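Putative glycoside hydrolase (Parabacteroides distasonis ATCC 8503, PDB 3GYC) is a putative glycoside hydrolase of a cellulase-like, TIM-barrel family, which probably cleaves glycosidic bonds in a carbohydrate that has not been identified. Local coordinates at residues P16-M21 / R365-I370; W77-W82 / F256-Y261; P163-A168 / V178-W183. One frame throughout, in Å; residues are numbered along the deposited sequence.

Interaction 1: P16-M21 / R365-I370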
loop_
_atom_site.group_PDB
_atom_site.type_symbol
_atom_site.label_atom_id
_atom_site.label_comp_id
_atom_site.label_asym_id
_atom_site.label_seq_id
_atom_site.Cartn_x
_atom_site.Cartn_y
_atom_site.Cartn_z
ATOM N N PRO A 16 -13.850 -10.635 -2.853
ATOM C CA PRO A 16 -12.733 -9.780 -2.607
ATOM C C PRO A 16 -11.974 -9.476 -3.904
ATOM O O PRO A 16 -12.065 -10.200 -4.862
ATOM C CB PRO A 16 -11.831 -10.637 -1.709
ATOM C CG PRO A 16 -12.730 -11.504 -0.998
ATOM C CD PRO A 16 -13.875 -11.779 -1.942
ATOM N N ARG A 17 -11.188 -8.417 -3.891
ATOM C CA ARG A 17 -10.312 -8.090 -4.993
ATOM C C ARG A 17 -8.852 -8.459 -4.705
ATOM O O ARG A 17 -8.364 -8.351 -3.572
ATOM C CB ARG A 17 -10.434 -6.614 -5.390
ATOM C CG ARG A 17 -11.752 -6.329 -5.953
ATOM C CD ARG A 17 -11.670 -5.549 -7.213
ATOM N NE ARG A 17 -12.969 -5.367 -7.821
ATOM C CZ ARG A 17 -13.152 -5.051 -9.104
ATOM N NH1 ARG A 17 -12.113 -4.914 -9.936
ATOM N NH2 ARG A 17 -14.375 -4.877 -9.558
ATOM N N ALA A 18 -8.174 -8.950 -5.739
ATOM C CA ALA A 18 -6.754 -9.271 -5.659
ATOM C C ALA A 18 -6.044 -7.998 -6.126
ATOM O O ALA A 18 -6.147 -7.565 -7.293
ATOM C CB ALA A 18 -6.375 -10.484 -6.520
ATOM N N ILE A 19 -5.337 -7.405 -5.186
ATOM C CA ILE A 19 -4.707 -6.073 -5.342
ATOM C C ILE A 19 -3.188 -6.121 -5.381
ATOM O O ILE A 19 -2.572 -7.038 -4.851
ATOM C CB ILE A 19 -5.251 -5.090 -4.212
ATOM C CG1 ILE A 19 -4.893 -3.631 -4.468
ATOM C CG2 ILE A 19 -4.781 -5.484 -2.779
ATOM C CD1 ILE A 19 -5.735 -2.626 -3.561
ATOM N N THR A 20 -2.588 -5.163 -6.083
ATOM C CA THR A 20 -1.164 -4.977 -6.064
ATOM C C THR A 20 -0.809 -3.462 -5.885
ATOM O O THR A 20 -1.500 -2.621 -6.406
ATOM C CB THR A 20 -0.490 -5.479 -7.331
ATOM O OG1 THR A 20 0.897 -5.281 -7.164
ATOM C CG2 THR A 20 -0.900 -4.682 -8.594
HETATM N N MSE A 21 0.229 -3.193 -5.104
HETATM C CA MSE A 21 0.784 -1.854 -4.928
HETATM C C MSE A 21 1.727 -1.515 -6.089
HETATM O O MSE A 21 2.762 -2.199 -6.272
HETATM C CB MSE A 21 1.593 -1.780 -3.647
HETATM C CG MSE A 21 2.249 -0.428 -3.468
HETATM SE SE MSE A 21 3.620 -0.524 -2.163
HETATM C CE MSE A 21 4.964 -1.468 -3.228
ATOM N N ARG A 365 -3.023 -19.099 -9.300
ATOM C CA ARG A 365 -3.526 -19.927 -8.185
ATOM C C ARG A 365 -3.934 -19.051 -6.963
ATOM O O ARG A 365 -4.988 -19.247 -6.377
ATOM C CB ARG A 365 -2.494 -20.940 -7.730
ATOM C CG ARG A 365 -2.236 -22.057 -8.696
ATOM C CD ARG A 365 -1.381 -23.193 -8.066
ATOM N NE ARG A 365 -0.008 -22.802 -7.717
ATOM C CZ ARG A 365 1.019 -22.780 -8.575
ATOM N NH1 ARG A 365 0.841 -23.068 -9.861
ATOM N NH2 ARG A 365 2.228 -22.425 -8.170
ATOM N N LEU A 366 -3.097 -18.082 -6.608
ATOM C CA LEU A 366 -3.360 -17.219 -5.450
ATOM C C LEU A 366 -4.465 -16.212 -5.673
ATOM O O LEU A 366 -5.294 -15.983 -4.773
ATOM C CB LEU A 366 -2.085 -16.505 -4.982
ATOM C CG LEU A 366 -1.006 -17.364 -4.330
ATOM C CD1 LEU A 366 0.292 -16.556 -4.050
ATOM C CD2 LEU A 366 -1.534 -18.055 -3.030
ATOM N N THR A 367 -4.484 -15.589 -6.859
ATOM C CA THR A 367 -5.562 -14.643 -7.150
ATOM C C THR A 367 -6.887 -15.380 -7.247
ATOM O O THR A 367 -7.917 -14.821 -6.844
ATOM C CB THR A 367 -5.294 -13.751 -8.358
ATOM O OG1 THR A 367 -5.133 -14.554 -9.525
ATOM C CG2 THR A 367 -4.043 -12.903 -8.088
ATOM N N SER A 368 -6.884 -16.626 -7.728
ATOM C CA SER A 368 -8.114 -17.422 -7.751
ATOM C C SER A 368 -8.616 -17.608 -6.305
ATOM O O SER A 368 -9.789 -17.434 -6.019
ATOM C CB SER A 368 -7.901 -18.790 -8.406
ATOM O OG SER A 368 -9.145 -19.464 -8.601
ATOM N N ILE A 369 -7.726 -17.961 -5.398
ATOM C CA ILE A 369 -8.117 -18.157 -4.005
ATOM C C ILE A 369 -8.677 -16.870 -3.381
ATOM O O ILE A 369 -9.716 -16.889 -2.691
ATOM C CB ILE A 369 -6.932 -18.670 -3.175
ATOM C CG1 ILE A 369 -6.648 -20.153 -3.491
ATOM C CG2 ILE A 369 -7.208 -18.500 -1.668
ATOM C CD1 ILE A 369 -5.202 -20.585 -3.149
ATOM N N ILE A 370 -7.999 -15.752 -3.643
ATOM C CA ILE A 370 -8.384 -14.469 -3.081
ATOM C C ILE A 370 -9.776 -14.083 -3.559
ATOM O O ILE A 370 -10.654 -13.771 -2.754
ATOM C CB ILE A 370 -7.443 -13.361 -3.503
ATOM C CG1 ILE A 370 -6.095 -13.472 -2.800
ATOM C CG2 ILE A 370 -8.089 -11.980 -3.203
ATOM C CD1 ILE A 370 -4.980 -12.692 -3.547
#
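No aromatic ring takes part in this contact. The flat guanidinium of R17 belongs to a side chain that leaves the strand on the side away from helix 365-370, where NH2 forms a salt bridge with D107 while NE and NH1 bond to the carbonyl oxygens of L393 and N52. The pyrrolidine ring of P16 does face the helix, and its CB and CG both lie 3.5 Å from I370 O. Two residues on, A18 CB meets the methyl CG2 of T367 at 3.7 Å. T367 holds OG1 between its backbone N and carbonyl carbon (chi1 61°), where it bonds to R49 O and H363 O. I370 is the main apolar partner: CG2, anti to its backbone N, rests 3.9 Å from A18 CA and 4.2 Å from P16 CB, and CD1 reaches A18 CB at 4.0 Å. No hydrogen bond crosses. The close approach of the axes, 7.8 Å at an angle of 131°, is consistent with the small side chain of A18. In the (beta/alpha)8 barrel this joins the first strand, 17-23, to helix 360-371, which follows the last strand, 340-343. Strand 17-23 runs between strands 340-343 and 53-57, while L366 and I370 also pack on helix 321-337.

Interaction 2: W77-W82 / F256-Y261; sequences WNQQDW and FLPDDY. With EDO (1,2-ethanediol), chain D.
Two loops of the TIM barrel meet here on the side of the C-terminal strand ends, where barrel enzymes as a rule place their active site: 77-82 links the strands of the small hairpin 71-73/88-90, and 256-261 leads into helix 259-273. The single hydrogen bond across the pair runs from Y261 OH to Q80 OE1, 2.8 Å, in the amide plane and on a lone pair of the oxygen (C=O...O angle 131°). Q80 curls to get there, its chain bent at chi2, and its CB lies against one face of the W77 indole. The rotation of that indole is fixed by NE1, which gives a nearly straight bond to W82 O (3.0 Å, 171°) in the ring plane. Q79 points its side chain at the opposing backbone, with CD 3.4 Å from L257 O, while its NE2 donates to N78 OD1 at 3.0 Å from above that carbonyl plane. N78 in turn brings OD1 to 3.3 Å from F256 CA and its ND2 to the edge of the F256 ring, amide and ring planes being 71° apart. Over one face of the same ring sits W77 CA, a CH-pi contact 4.2 Å from the centroid. Q79 O approaches Y261 CE2 at 3.3 Å and also accepts from K313 NZ, whose ammonium makes a cation-pi contact with Y261. An ethanediol, probably from the crystallisation liquor, donates O2 to D81 OD1, 3.0 Å, and bonds to R29 as well. Backbone hydrogen bonds of N78 and Q79 with R255 tie the two loops together just before F256, and W82 packs inward on M21 and D23, so that loop 77-82 lies between strand 17-23 and helix 259-273.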
loop_
_atom_site.group_PDB
_atom_site.type_symbol
_atom_site.label_atom_id
_atom_site.label_comp_id
_atom_site.label_asym_id
_atom_site.label_seq_id
_atom_site.Cartn_x
_atom_site.Cartn_y
_atom_site.Cartn_z
ATOM N N TRP A 77 15.552 6.801 -2.457
ATOM C CA TRP A 77 16.625 5.803 -2.257
ATOM C C TRP A 77 17.251 5.434 -3.587
ATOM O O TRP A 77 16.702 5.717 -4.654
ATOM C CB TRP A 77 16.036 4.494 -1.684
ATOM C CG TRP A 77 14.719 4.114 -2.293
ATOM C CD1 TRP A 77 14.439 3.876 -3.608
ATOM C CD2 TRP A 77 13.488 3.919 -1.586
ATOM N NE1 TRP A 77 13.110 3.561 -3.760
ATOM C CE2 TRP A 77 12.496 3.613 -2.542
ATOM C CE3 TRP A 77 13.124 4.014 -0.249
ATOM C CZ2 TRP A 77 11.155 3.369 -2.186
ATOM C CZ3 TRP A 77 11.805 3.773 0.098
ATOM C CH2 TRP A 77 10.837 3.454 -0.865
ATOM N N ASN A 78 18.402 4.802 -3.530
ATOM C CA ASN A 78 18.967 4.235 -4.724
ATOM C C ASN A 78 19.146 2.717 -4.539
ATOM O O ASN A 78 19.609 2.027 -5.426
ATOM C CB ASN A 78 20.248 4.965 -5.150
ATOM C CG ASN A 78 21.393 4.792 -4.180
ATOM O OD1 ASN A 78 21.417 3.900 -3.342
ATOM N ND2 ASN A 78 22.382 5.635 -4.333
ATOM N N GLN A 79 18.765 2.208 -3.377
ATOM C CA GLN A 79 18.923 0.780 -3.084
ATOM C C GLN A 79 17.709 -0.081 -3.429
ATOM O O GLN A 79 17.834 -1.301 -3.508
ATOM C CB GLN A 79 19.253 0.630 -1.597
ATOM C CG GLN A 79 20.557 1.225 -1.292
ATOM C CD GLN A 79 21.652 0.453 -1.976
ATOM O OE1 GLN A 79 21.751 -0.755 -1.792
ATOM N NE2 GLN A 79 22.506 1.142 -2.701
ATOM N N GLN A 80 16.552 0.538 -3.652
ATOM C CA GLN A 80 15.322 -0.228 -3.987
ATOM C C GLN A 80 14.851 0.013 -5.401
ATOM O O GLN A 80 15.192 1.046 -6.006
ATOM C CB GLN A 80 14.191 0.114 -3.024
ATOM C CG GLN A 80 14.551 0.100 -1.598
ATOM C CD GLN A 80 15.100 -1.245 -1.125
ATOM O OE1 GLN A 80 14.772 -2.277 -1.683
ATOM N NE2 GLN A 80 15.956 -1.216 -0.115
ATOM N N ASP A 81 13.992 -0.886 -5.906
ATOM C CA ASP A 81 13.463 -0.771 -7.284
ATOM C C ASP A 81 12.010 -0.230 -7.420
ATOM O O ASP A 81 11.375 -0.384 -8.466
ATOM C CB ASP A 81 13.633 -2.124 -8.055
ATOM C CG ASP A 81 15.113 -2.397 -8.471
ATOM O OD1 ASP A 81 15.951 -1.434 -8.469
ATOM O OD2 ASP A 81 15.423 -3.580 -8.787
ATOM N N TRP A 82 11.482 0.368 -6.357
ATOM C CA TRP A 82 10.225 1.076 -6.440
ATOM C C TRP A 82 10.615 2.491 -6.837
ATOM O O TRP A 82 11.554 3.075 -6.292
ATOM C CB TRP A 82 9.474 1.127 -5.139
ATOM C CG TRP A 82 9.068 -0.180 -4.659
ATOM C CD1 TRP A 82 8.109 -0.994 -5.193
ATOM C CD2 TRP A 82 9.620 -0.871 -3.538
ATOM N NE1 TRP A 82 8.030 -2.159 -4.458
ATOM C CE2 TRP A 82 8.947 -2.104 -3.442
ATOM C CE3 TRP A 82 10.609 -0.563 -2.588
ATOM C CZ2 TRP A 82 9.202 -3.013 -2.424
ATOM C CZ3 TRP A 82 10.872 -1.487 -1.584
ATOM C CH2 TRP A 82 10.173 -2.690 -1.512
ATOM N N PHE A 256 20.684 4.459 0.768
ATOM C CA PHE A 256 21.721 4.857 -0.177
ATOM C C PHE A 256 23.009 4.046 -0.192
ATOM O O PHE A 256 23.857 4.292 -1.028
ATOM C CB PHE A 256 22.054 6.335 0.058
ATOM C CG PHE A 256 20.921 7.214 -0.258
ATOM C CD1 PHE A 256 20.624 7.516 -1.582
ATOM C CD2 PHE A 256 20.067 7.644 0.726
ATOM C CE1 PHE A 256 19.560 8.293 -1.885
ATOM C CE2 PHE A 256 18.954 8.402 0.402
ATOM C CZ PHE A 256 18.718 8.725 -0.885
ATOM N N LEU A 257 23.204 3.132 0.751
ATOM C CA LEU A 257 24.420 2.358 0.775
ATOM C C LEU A 257 24.114 0.888 0.615
ATOM O O LEU A 257 23.082 0.419 1.110
ATOM C CB LEU A 257 25.194 2.594 2.035
ATOM C CG LEU A 257 25.809 3.988 2.185
ATOM C CD1 LEU A 257 26.326 4.045 3.587
ATOM C CD2 LEU A 257 26.891 4.312 1.147
ATOM N N PRO A 258 25.027 0.151 -0.057
ATOM C CA PRO A 258 24.804 -1.269 -0.425
ATOM C C PRO A 258 25.044 -2.318 0.666
ATOM O O PRO A 258 24.684 -3.457 0.485
ATOM C CB PRO A 258 25.781 -1.484 -1.588
ATOM C CG PRO A 258 26.855 -0.470 -1.369
ATOM C CD PRO A 258 26.216 0.717 -0.725
ATOM N N ASP A 259 25.627 -1.915 1.781
ATOM C CA ASP A 259 26.006 -2.856 2.844
ATOM C C ASP A 259 24.871 -3.684 3.436
ATOM O O ASP A 259 25.037 -4.861 3.619
ATOM C CB ASP A 259 26.760 -2.088 3.907
ATOM C CG ASP A 259 27.918 -1.299 3.305
ATOM O OD1 ASP A 259 29.080 -1.702 3.578
ATOM O OD2 ASP A 259 27.683 -0.347 2.478
ATOM N N ASP A 260 23.719 -3.072 3.699
ATOM C CA ASP A 260 22.512 -3.786 4.191
ATOM C C ASP A 260 22.104 -4.909 3.239
ATOM O O ASP A 260 21.896 -6.048 3.685
ATOM C CB ASP A 260 21.322 -2.814 4.422
ATOM C CG ASP A 260 21.501 -1.951 5.691
ATOM O OD1 ASP A 260 22.576 -2.022 6.287
ATOM O OD2 ASP A 260 20.577 -1.229 6.118
ATOM N N TYR A 261 22.043 -4.622 1.939
ATOM C CA TYR A 261 21.704 -5.684 0.991
ATOM C C TYR A 261 22.739 -6.794 0.942
ATOM O O TYR A 261 22.405 -7.971 0.666
ATOM C CB TYR A 261 21.443 -5.170 -0.418
ATOM C CG TYR A 261 19.966 -5.038 -0.748
ATOM C CD1 TYR A 261 19.173 -6.166 -0.850
ATOM C CD2 TYR A 261 19.377 -3.815 -0.962
ATOM C CE1 TYR A 261 17.855 -6.088 -1.112
ATOM C CE2 TYR A 261 18.017 -3.724 -1.256
ATOM C CZ TYR A 261 17.272 -4.863 -1.367
ATOM O OH TYR A 261 15.935 -4.834 -1.649
HETATM C C1 EDO D . 17.329 0.687 -12.148
HETATM O O1 EDO D . 16.236 -0.092 -12.671
HETATM C C2 EDO D . 17.207 0.793 -10.656
HETATM O O2 EDO D . 15.864 1.040 -10.197
#

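Interaction 3: P163-A168 / V178-W183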
loop_
_atom_site.group_PDB
_atom_site.type_symbol
_atom_site.label_atom_id
_atom_site.label_comp_id
_atom_site.label_asym_id
_atom_site.label_seq_id
_atom_site.Cartn_x
_atom_site.Cartn_y
_atom_site.Cartn_z
ATOM N N PRO A 163 2.004 7.726 10.919
ATOM C CA PRO A 163 2.423 9.062 10.521
ATOM C C PRO A 163 3.935 9.157 10.320
ATOM O O PRO A 163 4.541 10.116 10.761
ATOM C CB PRO A 163 1.985 9.902 11.722
ATOM C CG PRO A 163 2.268 9.029 12.874
ATOM C CD PRO A 163 2.040 7.599 12.388
ATOM N N GLY A 164 4.546 8.173 9.673
ATOM C CA GLY A 164 6.009 8.182 9.459
ATOM C C GLY A 164 6.535 9.466 8.816
ATOM O O GLY A 164 6.002 9.927 7.797
ATOM N N ASP A 165 7.597 10.035 9.372
ATOM C CA ASP A 165 8.130 11.296 8.825
ATOM C C ASP A 165 8.677 11.230 7.387
ATOM O O ASP A 165 8.821 12.265 6.747
ATOM C CB ASP A 165 9.130 11.970 9.775
ATOM C CG ASP A 165 10.314 11.095 10.128
ATOM O OD1 ASP A 165 10.531 10.053 9.478
ATOM O OD2 ASP A 165 11.044 11.473 11.083
ATOM N N SER A 166 8.996 10.043 6.882
ATOM C CA SER A 166 9.420 9.916 5.485
ATOM C C SER A 166 8.295 10.319 4.553
ATOM O O SER A 166 8.544 10.854 3.477
ATOM C CB SER A 166 9.768 8.468 5.115
ATOM O OG SER A 166 10.847 7.988 5.885
ATOM N N TRP A 167 7.062 10.028 4.952
ATOM C CA TRP A 167 5.914 10.287 4.075
ATOM C C TRP A 167 5.105 11.507 4.515
ATOM O O TRP A 167 4.541 12.208 3.669
ATOM C CB TRP A 167 5.012 9.038 3.996
ATOM C CG TRP A 167 5.819 7.780 4.020
ATOM C CD1 TRP A 167 5.797 6.837 4.977
ATOM C CD2 TRP A 167 6.841 7.386 3.087
ATOM N NE1 TRP A 167 6.704 5.851 4.700
ATOM C CE2 TRP A 167 7.374 6.172 3.550
ATOM C CE3 TRP A 167 7.343 7.937 1.893
ATOM C CZ2 TRP A 167 8.385 5.496 2.872
ATOM C CZ3 TRP A 167 8.361 7.262 1.226
ATOM C CH2 TRP A 167 8.857 6.051 1.715
ATOM N N ALA A 168 5.067 11.770 5.824
ATOM C CA ALA A 168 4.284 12.890 6.380
ATOM C C ALA A 168 5.183 13.852 7.180
ATOM O O ALA A 168 5.026 13.997 8.407
ATOM C CB ALA A 168 3.150 12.358 7.243
ATOM N N VAL A 178 5.168 12.562 18.446
ATOM C CA VAL A 178 4.358 11.385 18.133
ATOM C C VAL A 178 5.290 10.243 17.726
ATOM O O VAL A 178 5.170 9.137 18.248
ATOM C CB VAL A 178 3.289 11.674 17.057
ATOM C CG1 VAL A 178 2.662 10.382 16.569
ATOM C CG2 VAL A 178 2.222 12.622 17.620
ATOM N N GLY A 179 6.214 10.514 16.804
ATOM C CA GLY A 179 7.188 9.512 16.363
ATOM C C GLY A 179 6.685 8.536 15.316
ATOM O O GLY A 179 5.470 8.336 15.158
ATOM N N TRP A 180 7.638 7.911 14.613
ATOM C CA TRP A 180 7.349 6.954 13.537
ATOM C C TRP A 180 6.336 5.878 13.962
ATOM O O TRP A 180 6.459 5.253 15.013
ATOM C CB TRP A 180 8.641 6.279 12.980
ATOM C CG TRP A 180 8.360 5.455 11.713
ATOM C CD1 TRP A 180 7.732 4.232 11.644
ATOM C CD2 TRP A 180 8.670 5.815 10.346
ATOM N NE1 TRP A 180 7.624 3.819 10.323
ATOM C CE2 TRP A 180 8.197 4.765 9.511
ATOM C CE3 TRP A 180 9.302 6.916 9.750
ATOM C CZ2 TRP A 180 8.330 4.794 8.114
ATOM C CZ3 TRP A 180 9.440 6.941 8.369
ATOM C CH2 TRP A 180 8.962 5.889 7.566
ATOM N N GLY A 181 5.316 5.696 13.131
ATOM C CA GLY A 181 4.328 4.648 13.339
ATOM C C GLY A 181 3.303 4.769 14.451
ATOM O O GLY A 181 2.391 3.940 14.494
ATOM N N ASN A 182 3.405 5.775 15.329
ATOM C CA ASN A 182 2.435 5.911 16.441
ATOM C C ASN A 182 1.146 6.645 16.084
ATOM O O ASN A 182 0.787 7.673 16.671
ATOM C CB ASN A 182 3.098 6.547 17.638
ATOM C CG ASN A 182 4.274 5.766 18.091
ATOM O OD1 ASN A 182 4.418 4.601 17.732
ATOM N ND2 ASN A 182 5.146 6.393 18.844
ATOM N N TRP A 183 0.412 6.039 15.163
ATOM C CA TRP A 183 -0.824 6.614 14.641
ATOM C C TRP A 183 -1.886 6.804 15.706
ATOM O O TRP A 183 -2.739 7.658 15.570
ATOM C CB TRP A 183 -1.383 5.733 13.531
ATOM C CG TRP A 183 -1.824 4.353 13.968
ATOM C CD1 TRP A 183 -1.104 3.206 13.891
ATOM C CD2 TRP A 183 -3.087 3.996 14.550
ATOM N NE1 TRP A 183 -1.841 2.150 14.366
ATOM C CE2 TRP A 183 -3.059 2.613 14.787
ATOM C CE3 TRP A 183 -4.240 4.710 14.869
ATOM C CZ2 TRP A 183 -4.136 1.928 15.323
ATOM C CZ3 TRP A 183 -5.307 4.032 15.406
ATOM C CH2 TRP A 183 -5.250 2.652 15.632
#
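The loop that follows strand 153-157, the fourth of the barrel, folds back here on the turn after the short helix 169-172. Segment 163-168 lies just beyond N160-E161, a pair that recalls the Asn-Glu at the end of the fourth strand in clan GH-A glycosidases, although no role is established for it in this protein. W180 carries the contact. Its CG is anti to the backbone N (chi1 -171°), which lays one face of the indole against G164 CA, 3.7 Å from the centroid of the six-membered ring in a CH-pi contact. A CB on G164 would run into that ring. At the edge of the indole come D165 OD1, 3.4 Å from CE3 with the carboxylate turned 78° from the ring, and S166 OG, 3.0 Å from CZ3. W167 NE1 approaches CH2 of W180 obliquely at 3.6 Å, the two aromatic planes 66° apart, and S166 CB covers the centre of one face of W167. P163, after a cis peptide bond, puts CG 4.0 Å from V178 CG1 and CD 4.1 Å from W183 CB. An alanine at P163 would remove both of these ring carbons and would probably destabilise the cis peptide that sets the path of the loop. The opposing chain makes a type II turn from G179 to N182, with G181, of positive phi, at the third position, and N182 ND2 bonds back to V178 O at 2.8 Å. G164 O accepts from both W167 N and A168 N. With no hydrogen bond between the segments, the indole is held by its surfaces: a C-H over one face, and at the rim two oxygens that probably interact favourably with its slightly positive ring hydrogens.

Interaction 1 joins the first strand to the helix after the last one; interactions 2 and 3 build the loop side. M21 CE, on strand 17-23, lies 3.4 Å from W82 NE1 of interaction 2, and W77 CZ3 lies 4.1 Å from W167 CH2 of interaction 3. Interactions 1 and 3 stay apart, nearest atoms about 9 Å and centres about 29 Å. M21 also touches E305 and W167 touches E161; these follow strands seven and four, as the two catalytic glutamates do in clan GH-A, though no role is established here, so the touches probably run along the active-site region. An ethanediol about 3 Å from the W167 side chain, probably crystallisation liquor, is consistent with a pocket there.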